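Putative amidohydrolase/peptidase (Burkholderia cenocepacia, PDB 4WJB) probably hydrolyses carbon-nitrogen bonds of linear amides or amidines as a zinc-dependent amidohydrolase of the peptidase M20 family. Local coordinates at residues L47-L50 with D51-S54; F58-W61 with A62-G66; A172-T175 with I176-L180; R248-A251 with L252-A255; V351-A354 with A355-L358. All coordinates share one frame; numbering follows the deposited sequence.

Interaction 1 of 5, residues L47-L50 with D51-S54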
# COMPACT_ATOMS: atom_id res chain seq x y z
N LEU A 47 -23.09 -17.91 22.87
CA LEU A 47 -23.20 -18.02 24.33
C LEU A 47 -23.71 -16.75 25.01
O LEU A 47 -23.63 -16.63 26.24
CB LEU A 47 -21.87 -18.45 24.94
CG LEU A 47 -21.35 -19.76 24.35
CD1 LEU A 47 -20.10 -20.24 25.07
CD2 LEU A 47 -22.46 -20.83 24.35
N THR A 48 -24.25 -15.82 24.23
CA THR A 48 -25.02 -14.71 24.79
C THR A 48 -26.41 -15.23 25.20
O THR A 48 -26.75 -16.37 24.91
CB THR A 48 -25.19 -13.56 23.77
OG1 THR A 48 -25.82 -14.06 22.59
CG2 THR A 48 -23.82 -12.96 23.42
N ASP A 49 -27.19 -14.39 25.86
CA ASP A 49 -28.57 -14.75 26.20
C ASP A 49 -29.41 -14.95 24.94
O ASP A 49 -30.35 -15.75 24.93
CB ASP A 49 -29.20 -13.70 27.11
CG ASP A 49 -28.81 -13.88 28.57
OD1 ASP A 49 -28.32 -14.97 28.92
OD2 ASP A 49 -29.01 -12.93 29.36
N LEU A 50 -29.08 -14.22 23.87
CA LEU A 50 -29.76 -14.39 22.59
C LEU A 50 -29.45 -15.76 21.98
O LEU A 50 -30.32 -16.39 21.39
CB LEU A 50 -29.37 -13.27 21.63
CG LEU A 50 -29.98 -11.91 21.96
CD1 LEU A 50 -29.35 -10.81 21.11
CD2 LEU A 50 -31.49 -11.94 21.77
N ASP A 51 -28.20 -16.20 22.11
CA ASP A 51 -27.82 -17.53 21.65
C ASP A 51 -28.57 -18.59 22.46
O ASP A 51 -29.06 -19.57 21.91
CB ASP A 51 -26.30 -17.73 21.77
CG ASP A 51 -25.84 -19.05 21.17
OD1 ASP A 51 -26.53 -19.55 20.25
OD2 ASP A 51 -24.80 -19.58 21.60
N ARG A 52 -28.63 -18.37 23.77
CA ARG A 52 -29.34 -19.25 24.69
C ARG A 52 -30.82 -19.38 24.32
O ARG A 52 -31.37 -20.48 24.31
CB ARG A 52 -29.19 -18.73 26.12
CG ARG A 52 -29.98 -19.50 27.19
CD ARG A 52 -30.19 -18.60 28.40
NE ARG A 52 -30.20 -19.32 29.66
CZ ARG A 52 -29.92 -18.76 30.84
NH1 ARG A 52 -29.60 -17.47 30.90
NH2 ARG A 52 -29.96 -19.48 31.95
N GLU A 53 -31.45 -18.25 24.02
CA GLU A 53 -32.85 -18.24 23.63
C GLU A 53 -33.04 -19.05 22.36
O GLU A 53 -34.00 -19.82 22.23
CB GLU A 53 -33.36 -16.82 23.43
CG GLU A 53 -34.84 -16.76 23.07
CD GLU A 53 -35.34 -15.34 22.84
OE1 GLU A 53 -34.55 -14.39 23.02
OE2 GLU A 53 -36.52 -15.19 22.49
N SER A 54 -32.12 -18.88 21.41
CA SER A 54 -32.15 -19.62 20.16
C SER A 54 -31.98 -21.12 20.39
O SER A 54 -32.68 -21.94 19.78
CB SER A 54 -31.06 -19.11 19.22
OG SER A 54 -31.06 -19.84 18.01
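The guanidinium group of R52 meets the carboxylate of D49 at its edge, with D49 OD1 near the guanidinium plane and the two planes turned 35° apart. The two side chains run out from the helix together, and the bond from R52 NH1 to D49 OD1 is weak at 3.4 Å; it still counts as a salt bridge, and OD1 has a stronger partner in R182. The carboxylate of D51 is the second flat group. Its OD2 accepts from the backbone N of L47 at 2.7 Å and 170°, on the anti side and slightly out of the carboxylate plane. CG of D51 lies anti to its own backbone N (chi1 -174°), which swings the acid back past the start of the helix, beside the L47 side chain; R55 NE forms a salt bridge with the same oxygen.

T48 is the N-cap. Its side-chain torsion turns OG1 in over the first turn, where it accepts from D51 N at 3.2 Å, while it also bonds to L45 O. Ordinary helical bonds follow, R52 N to T48 O at 3.0 Å and E53 N to D49 O at 2.9 Å. Thus the cap holds the first turn through a side-chain acceptor, and D51 OD2 ties L47, the residue before the N-cap, to that turn.

The stretch opens helix 49-64. L47 packs its side chain against E179, L180 and I183 of helix 176-183, R52 touches I183 of the same helix, and R182 bridges from it to D49 and to L47 O.

Interaction 2 of 5, residues F58-W61 with A62-G66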
# COMPACT_ATOMS: atom_id res chain seq x y z
N PHE A 58 -34.82 -24.19 19.74
CA PHE A 58 -34.52 -25.37 18.94
C PHE A 58 -34.79 -26.64 19.75
O PHE A 58 -35.39 -27.59 19.27
CB PHE A 58 -33.06 -25.35 18.46
CG PHE A 58 -32.62 -26.65 17.86
CD1 PHE A 58 -32.95 -26.97 16.55
CD2 PHE A 58 -31.89 -27.57 18.60
CE1 PHE A 58 -32.55 -28.18 15.99
CE2 PHE A 58 -31.48 -28.77 18.04
CZ PHE A 58 -31.82 -29.07 16.73
N VAL A 59 -34.32 -26.62 20.99
CA VAL A 59 -34.48 -27.76 21.88
C VAL A 59 -35.97 -28.03 22.10
O VAL A 59 -36.40 -29.18 22.06
CB VAL A 59 -33.76 -27.52 23.22
CG1 VAL A 59 -34.33 -28.40 24.32
CG2 VAL A 59 -32.27 -27.77 23.05
N GLN A 60 -36.75 -26.97 22.31
CA GLN A 60 -38.18 -27.13 22.50
C GLN A 60 -38.83 -27.74 21.25
O GLN A 60 -39.62 -28.67 21.36
CB GLN A 60 -38.85 -25.80 22.85
CG GLN A 60 -40.38 -25.86 22.95
CD GLN A 60 -40.87 -26.68 24.13
OE1 GLN A 60 -40.18 -26.82 25.14
NE2 GLN A 60 -42.08 -27.23 24.01
N TRP A 61 -38.49 -27.21 20.07
CA TRP A 61 -39.07 -27.73 18.83
C TRP A 61 -38.67 -29.18 18.56
O TRP A 61 -39.48 -29.98 18.09
CB TRP A 61 -38.68 -26.85 17.65
CG TRP A 61 -39.34 -25.50 17.64
CD1 TRP A 61 -40.39 -25.09 18.40
CD2 TRP A 61 -38.98 -24.38 16.82
NE1 TRP A 61 -40.71 -23.79 18.10
CE2 TRP A 61 -39.85 -23.33 17.14
CE3 TRP A 61 -37.99 -24.17 15.85
CZ2 TRP A 61 -39.78 -22.08 16.52
CZ3 TRP A 61 -37.92 -22.93 15.23
CH2 TRP A 61 -38.81 -21.90 15.57
N ALA A 62 -37.42 -29.50 18.86
CA ALA A 62 -36.90 -30.85 18.66
C ALA A 62 -37.64 -31.88 19.52
O ALA A 62 -37.98 -32.97 19.05
CB ALA A 62 -35.42 -30.89 18.95
N ARG A 63 -37.86 -31.53 20.78
CA ARG A 63 -38.57 -32.41 21.70
C ARG A 63 -40.02 -32.59 21.27
O ARG A 63 -40.55 -33.70 21.29
CB ARG A 63 -38.50 -31.88 23.13
CG ARG A 63 -37.14 -32.10 23.79
CD ARG A 63 -37.02 -31.32 25.09
NE ARG A 63 -35.81 -31.68 25.84
CZ ARG A 63 -35.33 -30.97 26.85
NH1 ARG A 63 -35.93 -29.86 27.24
NH2 ARG A 63 -34.23 -31.37 27.48
N GLU A 64 -40.66 -31.49 20.86
CA GLU A 64 -42.03 -31.55 20.36
C GLU A 64 -42.13 -32.43 19.12
O GLU A 64 -43.19 -32.99 18.83
CB GLU A 64 -42.53 -30.13 20.05
CG GLU A 64 -42.76 -29.28 21.30
CD GLU A 64 -43.02 -27.82 20.98
OE1 GLU A 64 -43.06 -27.46 19.79
OE2 GLU A 64 -43.19 -27.03 21.94
N ALA A 65 -41.02 -32.56 18.40
CA ALA A 65 -40.95 -33.44 17.23
C ALA A 65 -40.46 -34.84 17.60
O ALA A 65 -40.12 -35.64 16.73
CB ALA A 65 -40.06 -32.83 16.16
N GLY A 66 -40.42 -35.13 18.90
CA GLY A 66 -40.13 -36.47 19.38
C GLY A 66 -38.67 -36.84 19.51
O GLY A 66 -38.34 -38.01 19.72
O HOH W 1 -37.89 -28.11 25.84
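Q60 and E64, one helical turn apart, slant across each other with amide and carboxylate planes 76° apart. Q60 bends at chi2, which turns its amide toward the following turn. In one of two conformers NE2 is modelled facing E64 OE2 at an implausibly short 2.4 Å, so the bond is doubtful in detail. In this conformer OE1 accepts from a water at 2.7 Å, and that water accepts in turn from R63 NH1 at 3.0 Å.

V59 and R63 instead extend in parallel from the helix. CG1 of V59 sits over one face of the guanidinium, nearer the margin of the group than its centre, with R63 NH1 3.6 Å from V59 CG1. W61 is turned obliquely to E64, its ring 46° from the carboxylate plane and CD1 3.8 Å from E64 OE1; the indole also makes a cation-pi contact with R120.

Backbone bonds such as A62 N to F58 O, at 2.8 Å, carry the helix to its end. There G66, with positive phi (85°), is the C-prime residue of a Schellman motif: G66 N bonds to R63 O at 2.8 Å and C67 N reaches back to A62 O, the classic termination of an alpha-helix.

Interaction 3 of 5, residues A172-T175 with I176-L180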
# COMPACT_ATOMS: atom_id res chain seq x y z
N ALA A 172 -14.39 -9.75 27.81
CA ALA A 172 -14.74 -9.51 29.20
C ALA A 172 -13.96 -10.44 30.15
O ALA A 172 -14.09 -10.34 31.37
CB ALA A 172 -16.24 -9.68 29.41
N GLY A 173 -13.16 -11.34 29.58
CA GLY A 173 -12.34 -12.24 30.37
C GLY A 173 -13.09 -13.50 30.75
O GLY A 173 -12.67 -14.27 31.62
N ARG A 174 -14.21 -13.72 30.08
CA ARG A 174 -15.05 -14.87 30.38
C ARG A 174 -14.76 -15.99 29.39
O ARG A 174 -14.67 -15.76 28.19
CB ARG A 174 -16.52 -14.46 30.34
CG ARG A 174 -16.85 -13.38 31.36
CD ARG A 174 -16.95 -13.97 32.75
NE ARG A 174 -18.14 -14.81 32.86
CZ ARG A 174 -18.38 -15.67 33.84
NH1 ARG A 174 -17.50 -15.83 34.82
NH2 ARG A 174 -19.50 -16.38 33.83
N THR A 175 -14.62 -17.20 29.92
CA THR A 175 -14.30 -18.36 29.09
C THR A 175 -15.55 -19.04 28.54
O THR A 175 -16.66 -18.84 29.05
CB THR A 175 -13.47 -19.41 29.86
OG1 THR A 175 -14.31 -20.06 30.83
CG2 THR A 175 -12.29 -18.76 30.56
N ILE A 176 -15.36 -19.85 27.50
CA ILE A 176 -16.45 -20.61 26.91
C ILE A 176 -17.06 -21.54 27.96
O ILE A 176 -18.29 -21.64 28.06
CB ILE A 176 -15.95 -21.43 25.69
CG1 ILE A 176 -15.86 -20.51 24.46
CG2 ILE A 176 -16.88 -22.61 25.41
CD1 ILE A 176 -15.43 -21.22 23.18
N GLY A 177 -16.21 -22.17 28.75
CA GLY A 177 -16.67 -23.02 29.83
C GLY A 177 -17.56 -22.28 30.81
O GLY A 177 -18.62 -22.78 31.20
N GLU A 178 -17.14 -21.08 31.20
CA GLU A 178 -17.90 -20.29 32.16
C GLU A 178 -19.25 -19.87 31.58
O GLU A 178 -20.27 -19.92 32.27
CB GLU A 178 -17.09 -19.07 32.61
CG GLU A 178 -15.95 -19.44 33.55
CD GLU A 178 -14.88 -18.37 33.67
OE1 GLU A 178 -14.98 -17.32 33.00
OE2 GLU A 178 -13.93 -18.58 34.45
N GLU A 179 -19.25 -19.48 30.31
CA GLU A 179 -20.48 -19.03 29.66
C GLU A 179 -21.45 -20.19 29.40
O GLU A 179 -22.67 -20.01 29.48
CB GLU A 179 -20.15 -18.30 28.36
CG GLU A 179 -19.60 -16.89 28.59
CD GLU A 179 -20.61 -15.98 29.27
OE1 GLU A 179 -21.47 -15.41 28.57
OE2 GLU A 179 -20.55 -15.83 30.51
N LEU A 180 -20.91 -21.36 29.08
CA LEU A 180 -21.72 -22.56 28.95
C LEU A 180 -22.48 -22.83 30.25
O LEU A 180 -23.68 -23.14 30.24
CB LEU A 180 -20.86 -23.77 28.58
CG LEU A 180 -20.36 -23.84 27.14
CD1 LEU A 180 -19.42 -25.03 26.93
CD2 LEU A 180 -21.52 -23.90 26.17
O HOH W 2 -20.61 -13.20 31.02
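T175, E178 and R174 bury the most surface here; E178 meets T175 by hydrogen bonds and R174 by charge. T175 and E178 exchange bonds reciprocally. OG1 of T175 accepts from E178 N at 3.0 Å. In return, OE1 of E178 accepts from T175 N at 3.1 Å. This second bond is nearly straight at the hydrogen (173°), although the donor stands above the carboxylate plane, 51° out of it. E178 is extended beyond CG, which carries its acid back to the residue that caps the helix, and its CG lies 3.2 Å from T175 OG1. The first torsion of T175 aims the hydroxyl into the opening turn, at the N-H of E178.

R174 runs nearly perpendicular to E178. Its guanidinium lies 21° from the E178 carboxylate plane, with E178 CB over the outer part of one face. OE1 of E178 is 3.4 Å from R174 NH1 but well out of the guanidinium plane, so the salt bridge rests on charge alone. Bends at chi2 and chi3 fold the arginine back over the helix start, where its NE comes within 3.5 Å of E179 OE2, this time near the guanidinium plane. A water donates to that OE2 at 2.7 Å and weakly accepts from R174 NE. The other E179 oxygen, OE1, has salt bridges to R145 and R182.

The reciprocal T175-E178 pair defines a capping box at the start of helix 176-183, bordered by a salt-bridge network of R174, E178 and E179.

Interaction 4 of 5, residues R248-A251 with L252-A255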
# COMPACT_ATOMS: atom_id res chain seq x y z
N ARG A 248 17.51 3.19 -11.16
CA ARG A 248 16.51 2.93 -10.13
C ARG A 248 16.41 1.47 -9.67
O ARG A 248 16.56 0.54 -10.46
CB ARG A 248 15.14 3.39 -10.63
CG ARG A 248 15.07 4.87 -10.93
CD ARG A 248 13.66 5.31 -11.21
NE ARG A 248 13.56 6.76 -11.35
CZ ARG A 248 12.40 7.42 -11.38
NH1 ARG A 248 11.26 6.75 -11.27
NH2 ARG A 248 12.39 8.74 -11.50
N ARG A 249 16.15 1.31 -8.38
CA ARG A 249 15.82 0.03 -7.78
C ARG A 249 14.45 0.18 -7.11
O ARG A 249 14.35 0.21 -5.89
CB ARG A 249 16.88 -0.41 -6.77
CG ARG A 249 18.24 -0.69 -7.38
CD ARG A 249 18.17 -1.84 -8.38
NE ARG A 249 19.48 -2.22 -8.90
CZ ARG A 249 20.01 -1.73 -10.01
NH1 ARG A 249 19.36 -0.83 -10.73
NH2 ARG A 249 21.21 -2.14 -10.40
N ASP A 250 13.42 0.28 -7.94
CA ASP A 250 12.07 0.58 -7.47
C ASP A 250 11.38 -0.68 -6.94
O ASP A 250 11.02 -1.57 -7.72
CB ASP A 250 11.25 1.21 -8.59
CG ASP A 250 9.96 1.84 -8.10
OD1 ASP A 250 9.31 1.27 -7.19
OD2 ASP A 250 9.58 2.90 -8.65
N ALA A 251 11.21 -0.74 -5.63
CA ALA A 251 10.59 -1.90 -4.98
C ALA A 251 9.10 -2.02 -5.30
O ALA A 251 8.55 -3.13 -5.31
CB ALA A 251 10.79 -1.82 -3.47
N LEU A 252 8.44 -0.90 -5.54
CA LEU A 252 7.00 -0.93 -5.82
C LEU A 252 6.71 -1.46 -7.23
O LEU A 252 5.71 -2.13 -7.44
CB LEU A 252 6.38 0.46 -5.64
CG LEU A 252 4.87 0.54 -5.86
CD1 LEU A 252 4.12 -0.50 -5.02
CD2 LEU A 252 4.37 1.93 -5.54
N VAL A 253 7.59 -1.15 -8.18
CA VAL A 253 7.43 -1.68 -9.53
C VAL A 253 7.62 -3.19 -9.51
O VAL A 253 6.91 -3.93 -10.19
CB VAL A 253 8.40 -1.03 -10.53
CG1 VAL A 253 8.31 -1.74 -11.88
CG2 VAL A 253 8.10 0.46 -10.69
N GLY A 254 8.58 -3.65 -8.71
CA GLY A 254 8.80 -5.07 -8.52
C GLY A 254 7.56 -5.75 -7.98
O GLY A 254 7.16 -6.81 -8.47
N ALA A 255 6.94 -5.13 -6.98
CA ALA A 255 5.72 -5.65 -6.39
C ALA A 255 4.60 -5.69 -7.42
O ALA A 255 3.86 -6.66 -7.49
CB ALA A 255 5.31 -4.80 -5.19
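D250 OD1 accepts from two successive backbone N-H groups of the first helical turn. V253 N reaches it at 3.1 Å, standing above the carboxylate plane, 64° out of it. L252 N lies nearer, at 2.9 Å, but an N-H...O angle of only 128° makes that bond weak. The acid is set by chi1 of -166°, which directs the carboxylate forward to the exposed N-H groups at the start of the helix. Its other oxygen, OD2, rests 3.5 Å from V253 CG2, so the methyl packs against the carboxylate while the two side chains stand roughly square to each other.

The next backbone donors have carbonyl partners. G254 N bonds weakly to D250 O at 3.4 Å, and A255 N bonds to A251 O at 3.1 Å. D250 is therefore the N-cap, supplying by side chain what the helix start lacks in preceding carbonyls; all six touching residues are buried, so these N-H groups are satisfied within the protein. Just upstream, R249 NH1 donates to R248 O at 3.1 Å; R248 O lies in the guanidinium plane of R249, while NH1 stands above the R248 carbonyl plane.

The cap starts helix 251-268 in the M20 dimerisation region. D250 packs on V290 and P291 of strand 289-302, and A255 on C294 of that strand. Toward the second subunit, L252 packs on its V277 and V253 on its E263, while R248 NH1 bonds to its T276.

Interaction 5 of 5, residues V351-A354 with A355-L358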
# COMPACT_ATOMS: atom_id res chain seq x y z
N VAL A 351 -25.63 -36.64 -2.27
CA VAL A 351 -26.16 -35.30 -2.47
C VAL A 351 -26.54 -35.06 -3.93
O VAL A 351 -27.65 -34.61 -4.23
CB VAL A 351 -25.14 -34.22 -2.03
CG1 VAL A 351 -25.56 -32.84 -2.53
CG2 VAL A 351 -24.97 -34.23 -0.52
N ARG A 352 -25.63 -35.37 -4.85
CA ARG A 352 -25.89 -35.17 -6.27
C ARG A 352 -27.09 -36.00 -6.72
O ARG A 352 -27.96 -35.51 -7.43
CB ARG A 352 -24.66 -35.53 -7.10
CG ARG A 352 -24.80 -35.16 -8.57
CD ARG A 352 -23.59 -35.56 -9.39
NE ARG A 352 -22.36 -34.90 -8.95
CZ ARG A 352 -21.40 -35.49 -8.25
NH1 ARG A 352 -21.51 -36.77 -7.91
NH2 ARG A 352 -20.31 -34.81 -7.90
N ASP A 353 -27.13 -37.26 -6.30
CA ASP A 353 -28.24 -38.14 -6.65
C ASP A 353 -29.56 -37.59 -6.13
O ASP A 353 -30.58 -37.68 -6.81
CB ASP A 353 -28.01 -39.55 -6.12
CG ASP A 353 -26.86 -40.26 -6.82
OD1 ASP A 353 -26.43 -39.79 -7.89
OD2 ASP A 353 -26.40 -41.30 -6.30
N ALA A 354 -29.53 -37.01 -4.94
CA ALA A 354 -30.74 -36.42 -4.36
C ALA A 354 -31.25 -35.27 -5.22
O ALA A 354 -32.42 -35.24 -5.60
CB ALA A 354 -30.47 -35.95 -2.93
N ALA A 355 -30.37 -34.32 -5.54
CA ALA A 355 -30.72 -33.18 -6.39
C ALA A 355 -31.32 -33.65 -7.71
O ALA A 355 -32.33 -33.10 -8.17
CB ALA A 355 -29.49 -32.31 -6.64
N ARG A 356 -30.72 -34.67 -8.31
CA ARG A 356 -31.22 -35.26 -9.55
C ARG A 356 -32.65 -35.78 -9.43
O ARG A 356 -33.51 -35.45 -10.25
CB ARG A 356 -30.32 -36.41 -10.00
CG ARG A 356 -28.97 -35.98 -10.51
CD ARG A 356 -28.35 -37.09 -11.34
NE ARG A 356 -27.18 -36.61 -12.06
CZ ARG A 356 -25.93 -36.99 -11.80
NH1 ARG A 356 -25.69 -37.85 -10.82
NH2 ARG A 356 -24.92 -36.50 -12.51
N SER A 357 -32.89 -36.59 -8.40
CA SER A 357 -34.19 -37.21 -8.19
C SER A 357 -35.28 -36.17 -7.97
O SER A 357 -36.45 -36.41 -8.27
CB SER A 357 -34.12 -38.17 -7.00
OG SER A 357 -33.07 -39.11 -7.15
N LEU A 358 -34.88 -35.01 -7.47
CA LEU A 358 -35.82 -33.93 -7.20
C LEU A 358 -36.00 -33.02 -8.41
O LEU A 358 -36.77 -32.05 -8.36
CB LEU A 358 -35.36 -33.10 -6.00
CG LEU A 358 -35.51 -33.77 -4.64
CD1 LEU A 358 -34.65 -33.03 -3.61
CD2 LEU A 358 -36.97 -33.78 -4.22
O HOH W 3 -23.54 -38.79 -8.37
O HOH W 4 -31.09 -39.88 -8.42
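The last turns of helix 345-357, an alpha-helix of the M20 fold, carry this contact, in which R356 reaches back along the helix to R352 and D353. R352 and R356 leave the helix in the same direction, with guanidinium planes 44° apart. It is the aliphatic part of R352 that meets the second arginine: its CG and CD lie over one face of the R356 guanidinium, R352 CD being 3.4 Å from R356 NH1. The like-charged heads stay near each other without touching, R352 NE being 4.7 Å from R356 NH2, while the R352 head is paired in salt bridges with D364 of strand 362-367 and with D349.

D353 approaches R356 at the edge instead. Its OD1 lies in the guanidinium plane, 3.6 Å from R356 NH1, in a long salt bridge. R356 is extended from CG to NE, with CG anti to the carbonyl carbon (chi1 -71°), and this carries its head back to both partners.

Regular i to i+4 backbone bonds run alongside, such as A355 N to V351 O at 3.0 Å. A354, S357 and L358 pack on R415 of helix 403-421, whereas A355 touches H362 of strand 362-367 and I217 of strand 217-234. A single water joins the three charged side chains. It accepts from R352 NH1 at 2.9 Å and, weakly, from R356 NH1. Its own donation goes to D353 OD1, at 3.1 Å.

Overall arrangement
From the N terminus, the five contacts follow in series; none nests within or crosses another, and each spans one continuous stretch without closing a long loop. Interactions 1 and 2 mark the beginning and end of helix 49-64, their centres about 17 Å apart. Interaction 3 starts helix 176-183, far along the chain, yet touches interaction 1 through L47, joining the two helix starts. Interaction 4 begins helix 251-268 in the dimerisation region, beside the second subunit; its centre is about 52 Å from that of interaction 1. Interaction 5 then ends helix 345-357, packed against helix 403-421 and about 53 Å from interaction 4, centre to centre.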